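Local coordinates for protein probable intron-encoded endonuclease 1 (PDB 6X1J) that cleaves DNA at a specific recognition sequence as a LAGLIDADG homing endonuclease, serving the homing of a mitochondrial 21S rRNA gene intron, at residues 76-81 with 110-115; 70-75 with 84-89; 176-181 with 199-204. All blocks are in the same frame, centred on the assembly; numbering follows the deposited sequence.

Contact 1: 76-81 with 110-115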
loop_
_atom_site.group_PDB
_atom_site.type_symbol
_atom_site.label_atom_id
_atom_site.label_comp_id
_atom_site.label_asym_id
_atom_site.label_seq_id
_atom_site.Cartn_x
_atom_site.Cartn_y
_atom_site.Cartn_z
ATOM N N ARG A 76 -0.880 12.402 4.674
ATOM C CA ARG A 76 -0.593 12.846 6.076
ATOM C C ARG A 76 0.423 11.880 6.706
ATOM O O ARG A 76 1.376 12.392 7.322
ATOM C CB ARG A 76 -1.843 13.029 6.940
ATOM C CG ARG A 76 -2.620 14.313 6.650
ATOM C CD ARG A 76 -3.829 14.660 7.536
ATOM N NE ARG A 76 -4.798 13.570 7.700
ATOM C CZ ARG A 76 -5.816 13.255 6.867
ATOM N NH1 ARG A 76 -6.585 12.209 7.136
ATOM N NH2 ARG A 76 -6.060 13.950 5.762
ATOM N N VAL A 77 0.320 10.547 6.502
ATOM C CA VAL A 77 1.312 9.571 7.087
ATOM C C VAL A 77 2.753 9.916 6.626
ATOM O O VAL A 77 3.682 9.889 7.429
ATOM C CB VAL A 77 0.961 8.103 6.741
ATOM C CG1 VAL A 77 2.041 7.150 7.234
ATOM C CG2 VAL A 77 -0.382 7.677 7.278
ATOM N N PHE A 78 2.958 10.196 5.348
ATOM C CA PHE A 78 4.250 10.582 4.757
ATOM C C PHE A 78 4.336 12.111 4.546
ATOM O O PHE A 78 4.873 12.568 3.515
ATOM C CB PHE A 78 4.397 9.783 3.460
ATOM C CG PHE A 78 4.367 8.286 3.693
ATOM C CD1 PHE A 78 5.488 7.625 4.189
ATOM C CD2 PHE A 78 3.212 7.547 3.451
ATOM C CE1 PHE A 78 5.463 6.252 4.402
ATOM C CE2 PHE A 78 3.195 6.175 3.665
ATOM C CZ PHE A 78 4.315 5.534 4.151
ATOM N N ASP A 79 3.783 12.897 5.468
ATOM C CA ASP A 79 3.616 14.377 5.303
ATOM C C ASP A 79 4.940 15.063 4.874
ATOM O O ASP A 79 4.982 15.689 3.757
ATOM C CB ASP A 79 3.056 14.977 6.596
ATOM C CG ASP A 79 2.508 16.364 6.341
ATOM O OD1 ASP A 79 1.825 16.537 5.282
ATOM O OD2 ASP A 79 2.827 17.264 7.148
ATOM N N GLU A 80 6.003 14.886 5.667
ATOM C CA GLU A 80 7.365 15.454 5.421
ATOM C C GLU A 80 7.776 15.334 3.956
ATOM O O GLU A 80 8.527 16.182 3.517
ATOM C CB GLU A 80 8.507 14.628 6.024
ATOM C CG GLU A 80 8.425 14.347 7.502
ATOM C CD GLU A 80 7.560 13.187 7.920
ATOM O OE1 GLU A 80 8.098 12.141 8.305
ATOM O OE2 GLU A 80 6.358 13.365 7.916
ATOM N N TYR A 81 7.483 14.208 3.308
ATOM C CA TYR A 81 8.153 13.778 2.051
ATOM C C TYR A 81 7.359 14.267 0.848
ATOM O O TYR A 81 7.841 14.030 -0.293
ATOM C CB TYR A 81 8.361 12.249 2.002
ATOM C CG TYR A 81 9.248 11.707 3.096
ATOM C CD1 TYR A 81 10.627 11.716 2.959
ATOM C CD2 TYR A 81 8.720 11.201 4.278
ATOM C CE1 TYR A 81 11.461 11.234 3.955
ATOM C CE2 TYR A 81 9.535 10.750 5.300
ATOM C CZ TYR A 81 10.914 10.770 5.138
ATOM O OH TYR A 81 11.746 10.331 6.125
ATOM N N LYS A 110 16.601 9.005 0.360
ATOM C CA LYS A 110 17.383 7.844 0.853
ATOM C C LYS A 110 16.559 7.015 1.848
ATOM O O LYS A 110 16.753 5.826 1.891
ATOM C CB LYS A 110 18.660 8.411 1.499
ATOM C CG LYS A 110 19.664 7.396 2.031
ATOM C CD LYS A 110 20.867 8.048 2.711
ATOM C CE LYS A 110 22.185 7.391 2.353
ATOM N NZ LYS A 110 22.542 7.618 0.929
ATOM N N ALA A 111 15.693 7.635 2.650
ATOM C CA ALA A 111 14.849 6.943 3.654
ATOM C C ALA A 111 14.001 5.834 2.988
ATOM O O ALA A 111 13.772 4.840 3.672
ATOM C CB ALA A 111 14.005 7.944 4.410
ATOM N N PHE A 112 13.679 5.934 1.691
ATOM C CA PHE A 112 12.828 4.976 0.938
ATOM C C PHE A 112 13.672 3.837 0.328
ATOM O O PHE A 112 13.069 2.851 -0.158
ATOM C CB PHE A 112 11.993 5.699 -0.136
ATOM C CG PHE A 112 11.006 6.722 0.398
ATOM C CD1 PHE A 112 9.989 6.360 1.271
ATOM C CD2 PHE A 112 11.089 8.063 0.029
ATOM C CE1 PHE A 112 9.106 7.311 1.781
ATOM C CE2 PHE A 112 10.211 9.007 0.548
ATOM C CZ PHE A 112 9.241 8.634 1.442
ATOM N N ASP A 113 15.008 3.914 0.385
ATOM C CA ASP A 113 15.917 2.982 -0.339
ATOM C C ASP A 113 15.866 1.561 0.232
ATOM O O ASP A 113 15.873 0.608 -0.577
ATOM C CB ASP A 113 17.361 3.487 -0.292
ATOM C CG ASP A 113 17.710 4.511 -1.365
ATOM O OD1 ASP A 113 16.854 4.793 -2.242
ATOM O OD2 ASP A 113 18.841 5.009 -1.311
ATOM N N LYS A 114 15.895 1.416 1.562
ATOM C CA LYS A 114 15.860 0.100 2.238
ATOM C C LYS A 114 14.672 -0.739 1.729
ATOM O O LYS A 114 14.891 -1.897 1.305
ATOM C CB LYS A 114 15.762 0.269 3.752
ATOM C CG LYS A 114 15.838 -1.071 4.477
ATOM C CD LYS A 114 15.724 -0.975 5.972
ATOM C CE LYS A 114 14.288 -0.851 6.416
ATOM N NZ LYS A 114 14.226 -0.630 7.871
ATOM N N LEU A 115 13.455 -0.196 1.800
ATOM C CA LEU A 115 12.224 -0.890 1.321
ATOM C C LEU A 115 12.205 -0.908 -0.208
ATOM O O LEU A 115 11.771 -1.905 -0.789
ATOM C CB LEU A 115 10.986 -0.231 1.926
ATOM C CG LEU A 115 10.813 -0.505 3.423
ATOM C CD1 LEU A 115 9.643 0.266 4.002
ATOM C CD2 LEU A 115 10.607 -1.985 3.694
#
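Both faces of the Tyr81 ring have a neighbour near the rim: Phe112 CZ over one, 3.5 Å from Tyr81 CG, and Glu80 CB over the other. Phe112 brings its edge to Tyr81, an edge-to-face pair with ring centroids 4.8 Å apart and planes at 62°. Near the base of the tyrosine ring, CB, CG and CD1 meet CZ and CE2 of Phe112. CG of Tyr81 lies beside the backbone N, anti to the carbonyl carbon (chi1 -62°), which carries the ring across to Phe112. At the other end, Tyr81 OH reaches Ala111 CB at 3.7 Å. Phe78 joins more loosely at the edge of the Phe112 ring, its CD1 being 4.4 Å from Phe112 CE1. A backbone hydrogen bond from Tyr81 N to Phe78 O ties the turn after helix 68-77, which packs here against residues leading into helix 113-119 of the LAGLIDADG domain. With an alanine in place of Tyr81, the edge of Phe112 would probably lose the face it rests on and a gap would open beside Ala111. Phe112 also packs on Phe59, and Phe78 on Leu40. The contact is thus apolar and aromatic, resting on ring shape and burial rather than charge.

Contact 2: 70-75 with 84-89; sequences YIEHIV and SPPTLY. With nucleotides of chain C.
Pro86 packs its ring against Ile71 and Val75, which lie one helical turn apart on helix 68-77. This joins helix to sheet in the α/β LAGLIDADG fold: the proline leads into strand 87-92, an outer strand of the first four-stranded antiparallel sheet. The closer part of the contact is apolar. Ile71 CG2 meets Pro86 CB at 4.2 Å, while Val75 CG2 meets Pro86 CG at the same distance from the next turn. In Ile71 it is CG1 that lies anti to the backbone N (chi1 -167°), which leaves the CG2 branch to touch the proline. Beneath them, Ile71 also packs on Phe63 and Trp102, and Val75 on Ala104, so the branched side chains fill the layer between helix and sheet. A rigid proline suits this edge, since its compact ring offers carbon to both neighbours and adds no N-H needing a partner. The margin is looser and more polar. Glu72 is partly exposed and lends only its aliphatic stem, CG being 4.3 Å from Pro86 CG, and its carboxylate forms a salt bridge with Lys68 through OE2. Ser84, two residues before the proline, turns its CB away from the helix, and its OG donates a short hydrogen bond of 2.5 Å to OP1 of DC8 of chain C.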
loop_
_atom_site.group_PDB
_atom_site.type_symbol
_atom_site.label_atom_id
_atom_site.label_comp_id
_atom_site.label_asym_id
_atom_site.label_seq_id
_atom_site.Cartn_x
_atom_site.Cartn_y
_atom_site.Cartn_z
ATOM N N TYR A 70 -8.872 8.653 1.239
ATOM C CA TYR A 70 -7.783 7.660 1.466
ATOM C C TYR A 70 -6.417 8.249 1.090
ATOM O O TYR A 70 -5.494 8.188 1.929
ATOM C CB TYR A 70 -8.025 6.335 0.729
ATOM C CG TYR A 70 -7.011 5.265 1.077
ATOM C CD1 TYR A 70 -6.772 4.917 2.400
ATOM C CD2 TYR A 70 -6.284 4.597 0.103
ATOM C CE1 TYR A 70 -5.848 3.942 2.744
ATOM C CE2 TYR A 70 -5.356 3.621 0.435
ATOM C CZ TYR A 70 -5.133 3.289 1.756
ATOM O OH TYR A 70 -4.213 2.328 2.095
ATOM N N ILE A 71 -6.267 8.776 -0.138
ATOM C CA ILE A 71 -5.000 9.418 -0.563
ATOM C C ILE A 71 -4.639 10.563 0.390
ATOM O O ILE A 71 -3.421 10.733 0.684
ATOM C CB ILE A 71 -5.021 9.870 -2.033
ATOM C CG1 ILE A 71 -3.611 10.223 -2.506
ATOM C CG2 ILE A 71 -5.963 11.036 -2.225
ATOM C CD1 ILE A 71 -3.450 10.278 -4.041
ATOM N N GLU A 72 -5.600 11.330 0.875
ATOM C CA GLU A 72 -5.275 12.455 1.796
ATOM C C GLU A 72 -4.747 11.915 3.141
ATOM O O GLU A 72 -3.764 12.496 3.710
ATOM C CB GLU A 72 -6.489 13.354 2.036
ATOM C CG GLU A 72 -6.819 14.265 0.875
ATOM C CD GLU A 72 -8.125 15.031 1.049
ATOM O OE1 GLU A 72 -8.743 14.962 2.157
ATOM O OE2 GLU A 72 -8.543 15.662 0.078
ATOM N N HIS A 73 -5.271 10.771 3.575
ATOM C CA HIS A 73 -4.753 10.034 4.758
ATOM C C HIS A 73 -3.293 9.557 4.544
ATOM O O HIS A 73 -2.489 9.681 5.491
ATOM C CB HIS A 73 -5.678 8.858 5.064
ATOM C CG HIS A 73 -5.142 7.989 6.145
ATOM N ND1 HIS A 73 -5.191 8.363 7.483
ATOM C CD2 HIS A 73 -4.534 6.785 6.085
ATOM C CE1 HIS A 73 -4.667 7.405 8.214
ATOM N NE2 HIS A 73 -4.243 6.430 7.377
ATOM N N ILE A 74 -2.982 8.972 3.382
ATOM C CA ILE A 74 -1.630 8.404 3.071
ATOM C C ILE A 74 -0.624 9.571 3.053
ATOM O O ILE A 74 0.401 9.524 3.773
ATOM C CB ILE A 74 -1.669 7.615 1.744
ATOM C CG1 ILE A 74 -2.560 6.367 1.834
ATOM C CG2 ILE A 74 -0.259 7.261 1.300
ATOM C CD1 ILE A 74 -2.096 5.351 2.844
ATOM N N VAL A 75 -0.964 10.642 2.342
ATOM C CA VAL A 75 -0.152 11.886 2.330
ATOM C C VAL A 75 0.089 12.390 3.759
ATOM O O VAL A 75 1.243 12.751 4.019
ATOM C CB VAL A 75 -0.714 12.947 1.384
ATOM C CG1 VAL A 75 -0.066 14.303 1.621
ATOM C CG2 VAL A 75 -0.504 12.537 -0.060
ATOM N N SER A 84 3.468 18.935 -2.391
ATOM C CA SER A 84 2.213 19.397 -3.050
ATOM C C SER A 84 1.049 18.495 -2.649
ATOM O O SER A 84 1.195 17.279 -2.479
ATOM C CB SER A 84 2.340 19.435 -4.569
ATOM O OG SER A 84 3.360 20.329 -4.991
ATOM N N PRO A 85 -0.154 19.077 -2.482
ATOM C CA PRO A 85 -1.354 18.283 -2.234
ATOM C C PRO A 85 -1.793 17.400 -3.408
ATOM O O PRO A 85 -1.405 17.583 -4.582
ATOM C CB PRO A 85 -2.424 19.347 -1.933
ATOM C CG PRO A 85 -1.630 20.561 -1.504
ATOM C CD PRO A 85 -0.417 20.524 -2.413
ATOM N N PRO A 86 -2.622 16.383 -3.085
ATOM C CA PRO A 86 -3.240 15.534 -4.098
ATOM C C PRO A 86 -4.014 16.354 -5.126
ATOM O O PRO A 86 -4.702 17.273 -4.731
ATOM C CB PRO A 86 -4.212 14.675 -3.304
ATOM C CG PRO A 86 -3.593 14.639 -1.907
ATOM C CD PRO A 86 -2.990 16.009 -1.712
ATOM N N THR A 87 -3.909 15.937 -6.384
ATOM C CA THR A 87 -4.364 16.611 -7.626
ATOM C C THR A 87 -5.378 15.715 -8.321
ATOM O O THR A 87 -5.040 14.553 -8.592
ATOM C CB THR A 87 -3.179 16.735 -8.583
ATOM O OG1 THR A 87 -2.267 17.572 -7.878
ATOM C CG2 THR A 87 -3.522 17.288 -9.950
ATOM N N LEU A 88 -6.567 16.209 -8.623
ATOM C CA LEU A 88 -7.533 15.416 -9.429
ATOM C C LEU A 88 -6.919 15.189 -10.832
ATOM O O LEU A 88 -6.331 16.143 -11.371
ATOM C CB LEU A 88 -8.856 16.187 -9.443
ATOM C CG LEU A 88 -10.040 15.457 -10.061
ATOM C CD1 LEU A 88 -11.312 15.711 -9.273
ATOM C CD2 LEU A 88 -10.205 15.853 -11.522
ATOM N N TYR A 89 -6.945 13.961 -11.363
ATOM C CA TYR A 89 -6.624 13.677 -12.782
ATOM C C TYR A 89 -7.829 13.032 -13.441
ATOM O O TYR A 89 -8.360 12.074 -12.857
ATOM C CB TYR A 89 -5.491 12.668 -12.982
ATOM C CG TYR A 89 -4.093 13.219 -12.947
ATOM C CD1 TYR A 89 -3.616 13.799 -11.781
ATOM C CD2 TYR A 89 -3.236 13.128 -14.045
ATOM C CE1 TYR A 89 -2.322 14.287 -11.705
ATOM C CE2 TYR A 89 -1.940 13.621 -13.984
ATOM C CZ TYR A 89 -1.474 14.188 -12.800
ATOM O OH TYR A 89 -0.208 14.696 -12.644
ATOM P P DC C 8 6.438 18.591 -6.071
ATOM O OP1 DC C 8 5.756 19.650 -5.298
ATOM O OP2 DC C 8 6.180 17.181 -5.731
ATOM O "O5'" DC C 8 6.162 18.586 -7.633
ATOM C "C5'" DC C 8 5.845 19.807 -8.240
ATOM C "C4'" DC C 8 5.554 19.580 -9.698
ATOM O "O4'" DC C 8 6.525 18.699 -10.301
ATOM C "C3'" DC C 8 4.182 18.965 -9.992
ATOM O "O3'" DC C 8 3.490 19.732 -10.964
ATOM C "C2'" DC C 8 4.497 17.598 -10.565
ATOM C "C1'" DC C 8 5.825 17.870 -11.216
ATOM N N1 DC C 8 6.647 16.693 -11.488
ATOM C C2 DC C 8 7.034 16.430 -12.805
ATOM O O2 DC C 8 6.655 17.193 -13.708
ATOM N N3 DC C 8 7.787 15.342 -13.067
ATOM C C4 DC C 8 8.153 14.532 -12.073
ATOM N N4 DC C 8 8.905 13.478 -12.377
ATOM C C5 DC C 8 7.778 14.779 -10.720
ATOM C C6 DC C 8 7.037 15.864 -10.475
#

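Contact 3: 176-181 with 199-204; sequences EILIND and PIIYIP
Ile201 reaches from its strand to Ile179 and Leu178, two successive residues on helix 172-186, which packs here on the second four-stranded antiparallel sheet of the LAGLIDADG fold. Its conformation decides how the work is divided. CG1 lies beside the backbone N, anti to the carbonyl carbon (chi1 -56°), and the chain then runs on extended to CD1 (chi2 -175°). The methyl at the end of this arm is carried to Leu178, where Ile201 CD1 lies 4.1 Å from CB. The stem of the arm serves Ile179: Ile201 CG1 is 4.1 Å from Ile179 CG1, and the CG2 branch is 4.2 Å from that same Ile179 atom. The methylene of Ile179 therefore meets both branches at the fork of Ile201. Ile179 is itself extended beyond CG1 (chi2 160°), and the two side chains run antiparallel, overlapping along their flanks. Leu178 takes part differently, touching the strand by its CB while the side chain also packs on Ile127 and on Leu131 and Val132 of helix 131-134.

Alternation along strand 198-203 turns Ile200 away, to pack on Lys193 and Gln168, and the strand passes closest to the helix at Ile201. Branching at CB suits both jobs of Ile201, since it favours extended backbone and places two carbon branches over the neighbouring layer. Val175 and Cys190 also touch Ile201, and Ile179 meets Ile192 of the adjoining strand, so the pair belongs to a continuous apolar layer between helix and sheet. Meanwhile the backbone of Ile201 is hydrogen-bonded to that of Leu165 in strand 163-165. The strand's backbone thus bonds within the sheet, while the contact across to the helix is apolar and probably rests on dispersion and burial from water.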
loop_
_atom_site.group_PDB
_atom_site.type_symbol
_atom_site.label_atom_id
_atom_site.label_comp_id
_atom_site.label_asym_id
_atom_site.label_seq_id
_atom_site.Cartn_x
_atom_site.Cartn_y
_atom_site.Cartn_z
ATOM N N GLU A 176 2.418 -18.536 -2.241
ATOM C CA GLU A 176 2.508 -19.729 -1.345
ATOM C C GLU A 176 3.402 -19.400 -0.145
ATOM O O GLU A 176 3.036 -19.789 0.971
ATOM C CB GLU A 176 3.033 -20.986 -2.052
ATOM C CG GLU A 176 2.057 -21.638 -2.996
ATOM C CD GLU A 176 2.712 -22.472 -4.093
ATOM O OE1 GLU A 176 3.933 -22.609 -4.074
ATOM O OE2 GLU A 176 1.991 -22.976 -4.975
ATOM N N ILE A 177 4.496 -18.661 -0.335
ATOM C CA ILE A 177 5.323 -18.175 0.817
ATOM C C ILE A 177 4.470 -17.304 1.748
ATOM O O ILE A 177 4.457 -17.592 2.993
ATOM C CB ILE A 177 6.611 -17.462 0.367
ATOM C CG1 ILE A 177 7.623 -18.462 -0.206
ATOM C CG2 ILE A 177 7.221 -16.701 1.532
ATOM C CD1 ILE A 177 8.489 -17.904 -1.298
ATOM N N LEU A 178 3.777 -16.295 1.201
ATOM C CA LEU A 178 2.962 -15.346 2.032
ATOM C C LEU A 178 1.973 -16.152 2.877
ATOM O O LEU A 178 1.930 -15.961 4.149
ATOM C CB LEU A 178 2.221 -14.365 1.119
ATOM C CG LEU A 178 3.083 -13.284 0.470
ATOM C CD1 LEU A 178 2.337 -12.573 -0.659
ATOM C CD2 LEU A 178 3.568 -12.266 1.510
ATOM N N ILE A 179 1.256 -17.082 2.211
ATOM C CA ILE A 179 0.162 -17.855 2.855
ATOM C C ILE A 179 0.781 -18.662 3.991
ATOM O O ILE A 179 0.247 -18.598 5.108
ATOM C CB ILE A 179 -0.574 -18.762 1.854
ATOM C CG1 ILE A 179 -1.437 -17.965 0.869
ATOM C CG2 ILE A 179 -1.382 -19.779 2.627
ATOM C CD1 ILE A 179 -1.760 -18.732 -0.370
ATOM N N ASN A 180 1.872 -19.381 3.707
ATOM C CA ASN A 180 2.589 -20.212 4.717
ATOM C C ASN A 180 2.982 -19.362 5.941
ATOM O O ASN A 180 2.629 -19.754 7.088
ATOM C CB ASN A 180 3.826 -20.902 4.134
ATOM C CG ASN A 180 4.427 -21.853 5.150
ATOM O OD1 ASN A 180 5.342 -21.474 5.878
ATOM N ND2 ASN A 180 3.862 -23.041 5.286
ATOM N N ASP A 181 3.630 -18.219 5.717
ATOM C CA ASP A 181 4.214 -17.382 6.808
ATOM C C ASP A 181 3.138 -16.548 7.513
ATOM O O ASP A 181 3.193 -16.412 8.785
ATOM C CB ASP A 181 5.359 -16.549 6.250
ATOM C CG ASP A 181 6.469 -17.431 5.714
ATOM O OD1 ASP A 181 6.519 -18.576 6.150
ATOM O OD2 ASP A 181 7.213 -16.997 4.814
ATOM N N PRO A 199 -2.583 -15.894 -8.942
ATOM C CA PRO A 199 -2.843 -16.274 -7.556
ATOM C C PRO A 199 -3.463 -15.186 -6.668
ATOM O O PRO A 199 -3.003 -14.065 -6.775
ATOM C CB PRO A 199 -1.449 -16.628 -7.007
ATOM C CG PRO A 199 -0.478 -15.906 -7.914
ATOM C CD PRO A 199 -1.156 -15.797 -9.262
ATOM N N ILE A 200 -4.363 -15.579 -5.746
ATOM C CA ILE A 200 -4.953 -14.676 -4.708
ATOM C C ILE A 200 -4.978 -15.412 -3.377
ATOM O O ILE A 200 -4.815 -16.646 -3.374
ATOM C CB ILE A 200 -6.367 -14.223 -5.091
ATOM C CG1 ILE A 200 -7.348 -15.396 -5.191
ATOM C CG2 ILE A 200 -6.327 -13.422 -6.376
ATOM C CD1 ILE A 200 -8.768 -14.976 -5.487
ATOM N N ILE A 201 -5.186 -14.685 -2.297
ATOM C CA ILE A 201 -5.216 -15.214 -0.908
ATOM C C ILE A 201 -6.653 -15.145 -0.434
ATOM O O ILE A 201 -7.167 -14.023 -0.336
ATOM C CB ILE A 201 -4.264 -14.415 -0.001
ATOM C CG1 ILE A 201 -2.841 -14.408 -0.570
ATOM C CG2 ILE A 201 -4.294 -14.939 1.432
ATOM C CD1 ILE A 201 -1.798 -13.742 0.333
ATOM N N TYR A 202 -7.279 -16.301 -0.201
ATOM C CA TYR A 202 -8.656 -16.454 0.323
ATOM C C TYR A 202 -8.509 -16.535 1.838
ATOM O O TYR A 202 -7.691 -17.371 2.326
ATOM C CB TYR A 202 -9.294 -17.700 -0.315
ATOM C CG TYR A 202 -10.542 -18.248 0.334
ATOM C CD1 TYR A 202 -11.804 -17.798 -0.034
ATOM C CD2 TYR A 202 -10.475 -19.258 1.284
ATOM C CE1 TYR A 202 -12.956 -18.312 0.547
ATOM C CE2 TYR A 202 -11.616 -19.776 1.888
ATOM C CZ TYR A 202 -12.866 -19.309 1.509
ATOM O OH TYR A 202 -13.998 -19.796 2.099
ATOM N N ILE A 203 -9.222 -15.686 2.570
ATOM C CA ILE A 203 -9.301 -15.738 4.057
ATOM C C ILE A 203 -10.674 -16.275 4.420
ATOM O O ILE A 203 -11.647 -15.544 4.291
ATOM C CB ILE A 203 -9.081 -14.360 4.685
ATOM C CG1 ILE A 203 -7.758 -13.744 4.212
ATOM C CG2 ILE A 203 -9.199 -14.439 6.218
ATOM C CD1 ILE A 203 -7.602 -12.249 4.548
ATOM N N PRO A 204 -10.776 -17.525 4.941
ATOM C CA PRO A 204 -12.067 -18.200 5.073
ATOM C C PRO A 204 -12.895 -17.470 6.132
ATOM O O PRO A 204 -12.310 -16.749 6.924
ATOM C CB PRO A 204 -11.679 -19.596 5.569
ATOM C CG PRO A 204 -10.444 -19.291 6.428
ATOM C CD PRO A 204 -9.682 -18.308 5.565
#

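Overall arrangement
Contacts 1 and 2 share helix 68-77 and alternate along the chain, their centres about 15 Å apart. Contact 3 lies across the centre of the chain, about 28 Å from contact 1 and 31 Å from contact 2, centre to centre. Contacts 1 and 3 are buried, yet the first is aromatic and gathers turns and helix ends, whereas the third is aliphatic and sets a helix on a sheet. Contact 2 is also a helix-to-sheet junction, but it is only partly buried and grades into salt-bridged and DNA-bonded residues. Contacts 2 and 3 involve separate four-stranded antiparallel sheets with the same 1-2-4-3 strand order, consistent with the two-fold pseudosymmetry of single-chain LAGLIDADG enzymes.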